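Local coordinates for protein aromatic-amino-acid transaminase TyrB (Burkholderia cenocepacia K56-2Valvano, PDB 4WD2) that probably catalyses the pyridoxal-phosphate-dependent transfer of amino groups between aromatic amino acids and 2-oxo acids, at residues Asp207-Val218 with Leu239-Ala249; Gln365-Val375 with Ile395-Leu404. All coordinates share one frame; numbering follows the deposited sequence.

Interaction 1 of 2, residues Asp207-Val218 with Leu239-Ala249; sequences DVIEARELLPFV and LARRGVPTLVA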
# COMPACT_ATOMS: atom_id res chain seq x y z
N ASP A 207 -13.72 -18.73 -25.27
CA ASP A 207 -13.39 -19.18 -26.62
C ASP A 207 -12.66 -18.09 -27.40
O ASP A 207 -11.62 -18.32 -27.99
CB ASP A 207 -14.65 -19.59 -27.40
CG ASP A 207 -15.33 -20.84 -26.84
OD1 ASP A 207 -14.70 -21.60 -26.08
OD2 ASP A 207 -16.50 -21.07 -27.22
N VAL A 208 -13.25 -16.89 -27.38
CA VAL A 208 -12.72 -15.73 -28.08
C VAL A 208 -11.40 -15.23 -27.48
O VAL A 208 -10.42 -15.01 -28.20
CB VAL A 208 -13.76 -14.58 -28.08
CG1 VAL A 208 -13.10 -13.26 -28.45
CG2 VAL A 208 -14.91 -14.91 -29.02
N ILE A 209 -11.38 -15.05 -26.17
CA ILE A 209 -10.19 -14.61 -25.45
C ILE A 209 -8.99 -15.51 -25.73
O ILE A 209 -7.87 -15.03 -25.99
CB ILE A 209 -10.47 -14.54 -23.92
CG1 ILE A 209 -11.39 -13.35 -23.62
CG2 ILE A 209 -9.18 -14.45 -23.12
CD1 ILE A 209 -12.05 -13.42 -22.25
N GLU A 210 -9.22 -16.82 -25.69
CA GLU A 210 -8.20 -17.80 -26.03
C GLU A 210 -7.75 -17.67 -27.49
O GLU A 210 -6.55 -17.56 -27.78
CB GLU A 210 -8.72 -19.22 -25.76
CG GLU A 210 -7.72 -20.31 -26.05
CD GLU A 210 -8.27 -21.69 -25.70
OE1 GLU A 210 -9.46 -21.94 -25.97
OE2 GLU A 210 -7.51 -22.51 -25.14
N ALA A 211 -8.71 -17.70 -28.41
CA ALA A 211 -8.40 -17.70 -29.83
C ALA A 211 -7.68 -16.43 -30.27
O ALA A 211 -6.78 -16.48 -31.11
CB ALA A 211 -9.67 -17.89 -30.66
N ARG A 212 -8.06 -15.30 -29.69
CA ARG A 212 -7.49 -14.03 -30.11
C ARG A 212 -6.24 -13.64 -29.31
O ARG A 212 -5.67 -12.58 -29.54
CB ARG A 212 -8.55 -12.93 -30.01
CG ARG A 212 -9.77 -13.17 -30.91
CD ARG A 212 -9.38 -13.20 -32.37
NE ARG A 212 -10.55 -13.16 -33.25
CZ ARG A 212 -10.50 -13.27 -34.57
NH1 ARG A 212 -9.33 -13.42 -35.19
NH2 ARG A 212 -11.61 -13.22 -35.29
N GLU A 213 -5.84 -14.51 -28.39
CA GLU A 213 -4.63 -14.31 -27.59
C GLU A 213 -4.69 -13.01 -26.80
O GLU A 213 -3.72 -12.25 -26.76
CB GLU A 213 -3.38 -14.31 -28.48
CG GLU A 213 -3.15 -15.63 -29.18
CD GLU A 213 -2.03 -15.56 -30.20
OE1 GLU A 213 -2.29 -15.88 -31.37
OE2 GLU A 213 -0.90 -15.19 -29.82
N LEU A 214 -5.84 -12.77 -26.18
CA LEU A 214 -6.03 -11.59 -25.36
C LEU A 214 -5.53 -11.83 -23.94
O LEU A 214 -5.22 -12.97 -23.55
CB LEU A 214 -7.51 -11.21 -25.32
CG LEU A 214 -8.16 -11.02 -26.68
CD1 LEU A 214 -9.52 -10.36 -26.52
CD2 LEU A 214 -7.25 -10.19 -27.61
N LEU A 215 -5.43 -10.74 -23.17
CA LEU A 215 -5.01 -10.79 -21.78
C LEU A 215 -6.13 -10.41 -20.83
O LEU A 215 -6.30 -9.24 -20.50
CB LEU A 215 -3.83 -9.84 -21.56
CG LEU A 215 -2.45 -10.43 -21.77
CD1 LEU A 215 -1.41 -9.32 -21.72
CD2 LEU A 215 -2.18 -11.49 -20.71
N PRO A 216 -6.88 -11.42 -20.36
CA PRO A 216 -7.97 -11.17 -19.41
C PRO A 216 -7.46 -10.80 -18.02
O PRO A 216 -6.60 -11.49 -17.45
CB PRO A 216 -8.73 -12.50 -19.39
CG PRO A 216 -7.71 -13.52 -19.74
CD PRO A 216 -6.79 -12.84 -20.73
N PHE A 217 -7.98 -9.70 -17.51
CA PHE A 217 -7.72 -9.26 -16.15
C PHE A 217 -9.06 -9.34 -15.41
O PHE A 217 -9.92 -8.47 -15.55
CB PHE A 217 -7.15 -7.83 -16.13
CG PHE A 217 -6.34 -7.51 -14.90
CD1 PHE A 217 -5.31 -6.58 -14.97
CD2 PHE A 217 -6.59 -8.12 -13.68
CE1 PHE A 217 -4.56 -6.28 -13.86
CE2 PHE A 217 -5.84 -7.82 -12.57
CZ PHE A 217 -4.82 -6.89 -12.66
N VAL A 218 -9.24 -10.41 -14.65
CA VAL A 218 -10.50 -10.62 -13.95
C VAL A 218 -10.46 -9.95 -12.59
O VAL A 218 -9.51 -10.12 -11.82
CB VAL A 218 -10.81 -12.11 -13.77
CG1 VAL A 218 -12.16 -12.28 -13.08
CG2 VAL A 218 -10.81 -12.81 -15.12
N LEU A 239 -11.12 -20.23 -16.89
CA LEU A 239 -9.98 -19.66 -17.63
C LEU A 239 -8.69 -20.42 -17.34
O LEU A 239 -7.94 -20.79 -18.25
CB LEU A 239 -9.80 -18.18 -17.29
CG LEU A 239 -10.63 -17.14 -18.06
CD1 LEU A 239 -10.70 -15.83 -17.30
CD2 LEU A 239 -10.06 -16.91 -19.46
N ALA A 240 -8.46 -20.68 -16.05
CA ALA A 240 -7.25 -21.38 -15.62
C ALA A 240 -7.24 -22.86 -16.03
O ALA A 240 -6.18 -23.40 -16.39
CB ALA A 240 -7.08 -21.24 -14.11
N ARG A 241 -8.39 -23.54 -15.97
CA ARG A 241 -8.44 -24.93 -16.42
C ARG A 241 -8.10 -25.05 -17.91
O ARG A 241 -7.56 -26.06 -18.36
CB ARG A 241 -9.83 -25.53 -16.17
CG ARG A 241 -10.03 -26.10 -14.75
CD ARG A 241 -11.35 -26.87 -14.65
NE ARG A 241 -12.52 -26.01 -14.86
CZ ARG A 241 -13.19 -25.40 -13.88
NH1 ARG A 241 -12.81 -25.53 -12.62
NH2 ARG A 241 -14.24 -24.64 -14.17
N ARG A 242 -8.41 -24.00 -18.67
CA ARG A 242 -8.22 -24.04 -20.11
C ARG A 242 -6.87 -23.46 -20.51
O ARG A 242 -6.55 -23.35 -21.69
CB ARG A 242 -9.37 -23.28 -20.81
CG ARG A 242 -10.70 -24.02 -20.71
CD ARG A 242 -11.83 -23.27 -21.42
NE ARG A 242 -11.52 -23.04 -22.83
CZ ARG A 242 -12.36 -22.50 -23.71
NH1 ARG A 242 -13.58 -22.14 -23.33
NH2 ARG A 242 -11.98 -22.32 -24.97
N GLY A 243 -6.07 -23.10 -19.51
CA GLY A 243 -4.70 -22.66 -19.72
C GLY A 243 -4.54 -21.25 -20.26
O GLY A 243 -3.50 -20.91 -20.83
N VAL A 244 -5.55 -20.41 -20.09
CA VAL A 244 -5.51 -19.05 -20.62
C VAL A 244 -4.71 -18.14 -19.68
O VAL A 244 -4.93 -18.14 -18.47
CB VAL A 244 -6.94 -18.49 -20.82
CG1 VAL A 244 -6.90 -17.05 -21.32
CG2 VAL A 244 -7.72 -19.38 -21.79
N PRO A 245 -3.75 -17.37 -20.24
CA PRO A 245 -3.01 -16.36 -19.47
C PRO A 245 -3.96 -15.37 -18.81
O PRO A 245 -4.59 -14.58 -19.51
CB PRO A 245 -2.14 -15.66 -20.52
CG PRO A 245 -2.82 -15.97 -21.85
CD PRO A 245 -3.34 -17.37 -21.66
N THR A 246 -4.07 -15.41 -17.49
CA THR A 246 -5.08 -14.63 -16.80
C THR A 246 -4.53 -13.95 -15.56
O THR A 246 -3.80 -14.57 -14.78
CB THR A 246 -6.28 -15.52 -16.39
OG1 THR A 246 -6.81 -16.17 -17.56
CG2 THR A 246 -7.38 -14.71 -15.71
N LEU A 247 -4.86 -12.68 -15.37
CA LEU A 247 -4.57 -12.04 -14.09
C LEU A 247 -5.87 -11.99 -13.32
O LEU A 247 -6.93 -11.75 -13.91
CB LEU A 247 -3.96 -10.64 -14.26
CG LEU A 247 -2.62 -10.51 -15.00
CD1 LEU A 247 -2.81 -10.47 -16.50
CD2 LEU A 247 -1.85 -9.29 -14.54
N VAL A 248 -5.79 -12.24 -12.02
CA VAL A 248 -6.96 -12.20 -11.16
C VAL A 248 -6.74 -11.33 -9.93
O VAL A 248 -5.89 -11.63 -9.09
CB VAL A 248 -7.37 -13.59 -10.66
CG1 VAL A 248 -8.65 -13.48 -9.82
CG2 VAL A 248 -7.56 -14.55 -11.83
N ALA A 249 -7.51 -10.25 -9.83
CA ALA A 249 -7.49 -9.43 -8.63
C ALA A 249 -8.69 -9.76 -7.74
O ALA A 249 -9.83 -9.59 -8.15
CB ALA A 249 -7.49 -7.95 -9.00
O HOH W 1 -9.50 -24.30 -24.13
O HOH W 2 -5.56 -22.08 -23.69

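Interaction 2 of 2, residues Gln365-Val375 with Ile395-Leu404; sequences QVDALREVHGV and IVADAIGKVL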
# COMPACT_ATOMS: atom_id res chain seq x y z
N GLN A 365 -35.49 11.30 -12.27
CA GLN A 365 -36.18 10.40 -11.36
C GLN A 365 -35.36 10.18 -10.09
O GLN A 365 -35.91 10.02 -9.00
CB GLN A 365 -36.48 9.07 -12.06
CG GLN A 365 -37.67 9.17 -13.00
CD GLN A 365 -37.85 7.92 -13.86
OE1 GLN A 365 -36.88 7.36 -14.37
NE2 GLN A 365 -39.09 7.49 -14.03
N VAL A 366 -34.04 10.18 -10.24
CA VAL A 366 -33.15 10.09 -9.08
C VAL A 366 -33.31 11.34 -8.21
O VAL A 366 -33.30 11.25 -6.98
CB VAL A 366 -31.67 9.93 -9.50
CG1 VAL A 366 -30.75 9.96 -8.28
CG2 VAL A 366 -31.46 8.63 -10.29
N ASP A 367 -33.45 12.50 -8.85
CA ASP A 367 -33.68 13.75 -8.12
C ASP A 367 -34.99 13.68 -7.35
O ASP A 367 -35.05 14.03 -6.18
CB ASP A 367 -33.70 14.96 -9.05
CG ASP A 367 -32.33 15.36 -9.55
OD1 ASP A 367 -31.32 15.00 -8.90
OD2 ASP A 367 -32.26 16.04 -10.59
N ALA A 368 -36.04 13.24 -8.04
CA ALA A 368 -37.36 13.11 -7.42
C ALA A 368 -37.33 12.15 -6.24
O ALA A 368 -37.86 12.44 -5.17
CB ALA A 368 -38.38 12.66 -8.45
N LEU A 369 -36.70 10.99 -6.44
CA LEU A 369 -36.56 9.99 -5.39
C LEU A 369 -35.95 10.60 -4.12
O LEU A 369 -36.41 10.33 -3.01
CB LEU A 369 -35.69 8.83 -5.89
CG LEU A 369 -35.74 7.50 -5.15
CD1 LEU A 369 -37.18 7.01 -5.04
CD2 LEU A 369 -34.86 6.48 -5.88
N ARG A 370 -34.93 11.43 -4.30
CA ARG A 370 -34.26 12.10 -3.19
C ARG A 370 -35.12 13.21 -2.59
O ARG A 370 -35.45 13.19 -1.40
CB ARG A 370 -32.92 12.68 -3.65
CG ARG A 370 -32.16 13.44 -2.57
CD ARG A 370 -30.88 14.07 -3.10
NE ARG A 370 -31.13 15.12 -4.09
CZ ARG A 370 -30.98 14.97 -5.40
NH1 ARG A 370 -30.55 13.81 -5.89
NH2 ARG A 370 -31.24 15.98 -6.23
N GLU A 371 -35.48 14.18 -3.42
CA GLU A 371 -36.12 15.40 -2.94
C GLU A 371 -37.53 15.14 -2.42
O GLU A 371 -37.92 15.68 -1.39
CB GLU A 371 -36.15 16.45 -4.04
CG GLU A 371 -34.76 16.89 -4.53
CD GLU A 371 -33.93 17.58 -3.45
OE1 GLU A 371 -34.51 18.31 -2.62
OE2 GLU A 371 -32.70 17.38 -3.43
N VAL A 372 -38.29 14.32 -3.13
CA VAL A 372 -39.67 14.05 -2.73
C VAL A 372 -39.77 12.91 -1.72
O VAL A 372 -40.50 13.01 -0.74
CB VAL A 372 -40.56 13.73 -3.95
CG1 VAL A 372 -42.01 13.53 -3.53
CG2 VAL A 372 -40.46 14.85 -4.97
N HIS A 373 -39.03 11.83 -1.94
CA HIS A 373 -39.25 10.62 -1.15
C HIS A 373 -38.13 10.32 -0.16
O HIS A 373 -38.17 9.31 0.54
CB HIS A 373 -39.45 9.43 -2.09
CG HIS A 373 -40.58 9.61 -3.05
ND1 HIS A 373 -41.90 9.37 -2.72
CD2 HIS A 373 -40.59 10.03 -4.34
CE1 HIS A 373 -42.67 9.63 -3.75
NE2 HIS A 373 -41.90 10.04 -4.75
N GLY A 374 -37.14 11.21 -0.08
CA GLY A 374 -36.03 11.04 0.84
C GLY A 374 -35.22 9.76 0.69
O GLY A 374 -34.62 9.29 1.65
N VAL A 375 -35.22 9.19 -0.51
CA VAL A 375 -34.45 7.98 -0.78
C VAL A 375 -33.28 8.32 -1.69
O VAL A 375 -33.47 8.88 -2.78
CB VAL A 375 -35.32 6.87 -1.41
CG1 VAL A 375 -34.46 5.73 -1.96
CG2 VAL A 375 -36.33 6.34 -0.40
N ILE A 395 -40.41 1.19 2.45
CA ILE A 395 -40.31 2.62 2.17
C ILE A 395 -39.71 2.86 0.79
O ILE A 395 -40.20 3.66 0.01
CB ILE A 395 -39.47 3.34 3.25
CG1 ILE A 395 -40.26 3.47 4.55
CG2 ILE A 395 -39.00 4.71 2.76
CD1 ILE A 395 -39.44 4.00 5.71
N VAL A 396 -38.64 2.13 0.49
CA VAL A 396 -37.96 2.24 -0.79
C VAL A 396 -38.83 1.76 -1.96
O VAL A 396 -38.95 2.46 -2.97
CB VAL A 396 -36.65 1.44 -0.79
CG1 VAL A 396 -36.03 1.44 -2.18
CG2 VAL A 396 -35.70 2.03 0.24
N ALA A 397 -39.42 0.58 -1.83
CA ALA A 397 -40.25 0.02 -2.90
C ALA A 397 -41.44 0.95 -3.21
O ALA A 397 -41.82 1.12 -4.37
CB ALA A 397 -40.74 -1.36 -2.53
N ASP A 398 -42.01 1.54 -2.17
CA ASP A 398 -43.11 2.48 -2.32
C ASP A 398 -42.65 3.72 -3.09
O ASP A 398 -43.30 4.16 -4.04
CB ASP A 398 -43.66 2.86 -0.95
CG ASP A 398 -44.95 3.63 -1.03
OD1 ASP A 398 -45.95 3.06 -1.53
OD2 ASP A 398 -44.99 4.79 -0.57
N ALA A 399 -41.52 4.27 -2.66
CA ALA A 399 -40.92 5.44 -3.29
C ALA A 399 -40.64 5.22 -4.78
O ALA A 399 -41.12 5.97 -5.63
CB ALA A 399 -39.63 5.83 -2.55
N ILE A 400 -39.86 4.19 -5.10
CA ILE A 400 -39.49 3.89 -6.47
C ILE A 400 -40.71 3.54 -7.32
O ILE A 400 -40.82 3.96 -8.48
CB ILE A 400 -38.45 2.75 -6.53
CG1 ILE A 400 -37.13 3.20 -5.90
CG2 ILE A 400 -38.20 2.29 -7.96
CD1 ILE A 400 -36.05 2.15 -5.95
N GLY A 401 -41.64 2.78 -6.74
CA GLY A 401 -42.88 2.44 -7.42
C GLY A 401 -43.66 3.67 -7.83
O GLY A 401 -44.14 3.76 -8.95
N LYS A 402 -43.79 4.63 -6.91
CA LYS A 402 -44.49 5.88 -7.21
C LYS A 402 -43.77 6.69 -8.28
O LYS A 402 -44.41 7.22 -9.19
CB LYS A 402 -44.66 6.73 -5.94
CG LYS A 402 -45.70 6.19 -4.98
CD LYS A 402 -45.74 7.03 -3.71
CE LYS A 402 -46.74 6.47 -2.72
NZ LYS A 402 -46.53 7.05 -1.36
N VAL A 403 -42.45 6.79 -8.18
CA VAL A 403 -41.68 7.56 -9.16
C VAL A 403 -41.77 6.93 -10.55
O VAL A 403 -42.00 7.63 -11.54
CB VAL A 403 -40.20 7.69 -8.73
CG1 VAL A 403 -39.38 8.33 -9.84
CG2 VAL A 403 -40.08 8.51 -7.46
N LEU A 404 -41.62 5.61 -10.63
CA LEU A 404 -41.74 4.92 -11.91
C LEU A 404 -43.14 5.05 -12.51
O LEU A 404 -43.30 5.31 -13.70
CB LEU A 404 -41.38 3.44 -11.77
CG LEU A 404 -39.91 3.02 -11.62
CD1 LEU A 404 -39.81 1.51 -11.43
CD2 LEU A 404 -39.10 3.45 -12.83
O HOH W 3 -41.03 9.82 -12.47
O HOH W 4 -40.79 5.54 -15.63

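Interaction 1 of 2, residues Asp207-Val218 with Leu239-Ala249
V218 and L239 meet on one face of the sheet, where CG2 of V218 lies 3.7 Å from CD1 of L239 and also touches the methyl of T246. The other methyl of L239, CD2, packs against CG of P216, and the same proline carbon rests on CG1 of V244, which meets CG2 of I209. On the reverse face the F217 ring lies over its neighbour: CB of L247 stands 3.8 Å from the ring centroid, 17° off the normal, in a CH-pi contact. With CG anti to the backbone N (chi1 -155°), the ring leans along the sheet far enough for CE2 to reach CB of A249.

Strands 215-218 and 246-249 run parallel with axes 4.7 Å apart. Their ladder alternates: L247 N donates to P216 O at 3.0 Å, V218 N to L247 O, and A249 N to V218 O. P216 has no N-H to give; its CD sits close to the carbonyl O of P245, a buried oxygen with no hydrogen-bonding partner.

At the outer edge R242 bends at chi3 and turns its guanidinium end-on: NH1 and NH2 both donate to OD1 of D207 at 3.0 Å, the oxygen lying near the guanidinium plane. NH2 also meets OE1 of E210 at 2.7 Å, the carboxylate turned 65° from the guanidinium. Two waters bridge OE2 of E210 to NE and to the backbone O of R242, and E203 adds a further salt bridge to NH1.

Strands 215-220 and 246-251, parallel neighbours, are joined through helices 229-232 and 234-241, a beta-alpha-beta crossover in the central mixed sheet of the fold-type I large domain. Strand 182-186 flanks strand 215-220, helix 110-125 packs on F217, L247 and A249, and M9 of the second subunit touches L215 and P245.

Interaction 2 of 2, residues Gln365-Val375 with Ile395-Leu404
With its CG beside the backbone N (chi1 -57°), H373 lays its imidazole against helix 395-404, while L369, with CG anti to N (chi1 -162°), rests CD1 on the same helix, between A399 and I400. The two converge on A399, whose CB lies 3.6 Å from CB of H373 and 3.7 Å from CD1 of L369. The backbone of A399 passes beneath one face of the imidazole, and V372 CG1 lies over the opposite face. The two methyls of V403 divide the contact: CG2 meets CD2 of H373 at 3.5 Å, and CG1 packs on CB and CG of Q365. The aliphatic chain of K402 reaches CE1 of H373, its NZ held by D398. V375 extends the apolar seam, its CG2 touching A399.

One water links NE2 of Q365 to O of L404; a second donates to O of V403 but is only weakly bonded to NE2; T362 N holds OE1.

The axes of helices 365-371 and 395-404 cross at 135°, 10.0 Å apart. Strand 375-376, reached from helix 363-371 through the turn at G374, pairs in parallel with strand 37-38, consistent with the small domain of fold-type I aminotransferases, which combines N- and C-terminal chain.

Interactions 1 and 2 lie on opposite sides of the chain's centre, their own centres 42 Å apart and their nearest atoms about 28 Å apart, so neither touches the other. Interaction 1 belongs to the central mixed sheet of the large domain; interaction 2 joins two helices near the C-terminal end. Strand 246-251, which carries one side of interaction 1, runs on toward K254, the lysine modified by pyridoxal phosphate, placing that contact closer in sequence to the cofactor. The 365-375 with 395-404 contact probably belongs to the small domain, which in relatives moves to close over bound substrate. Only interaction 1 reaches the second subunit.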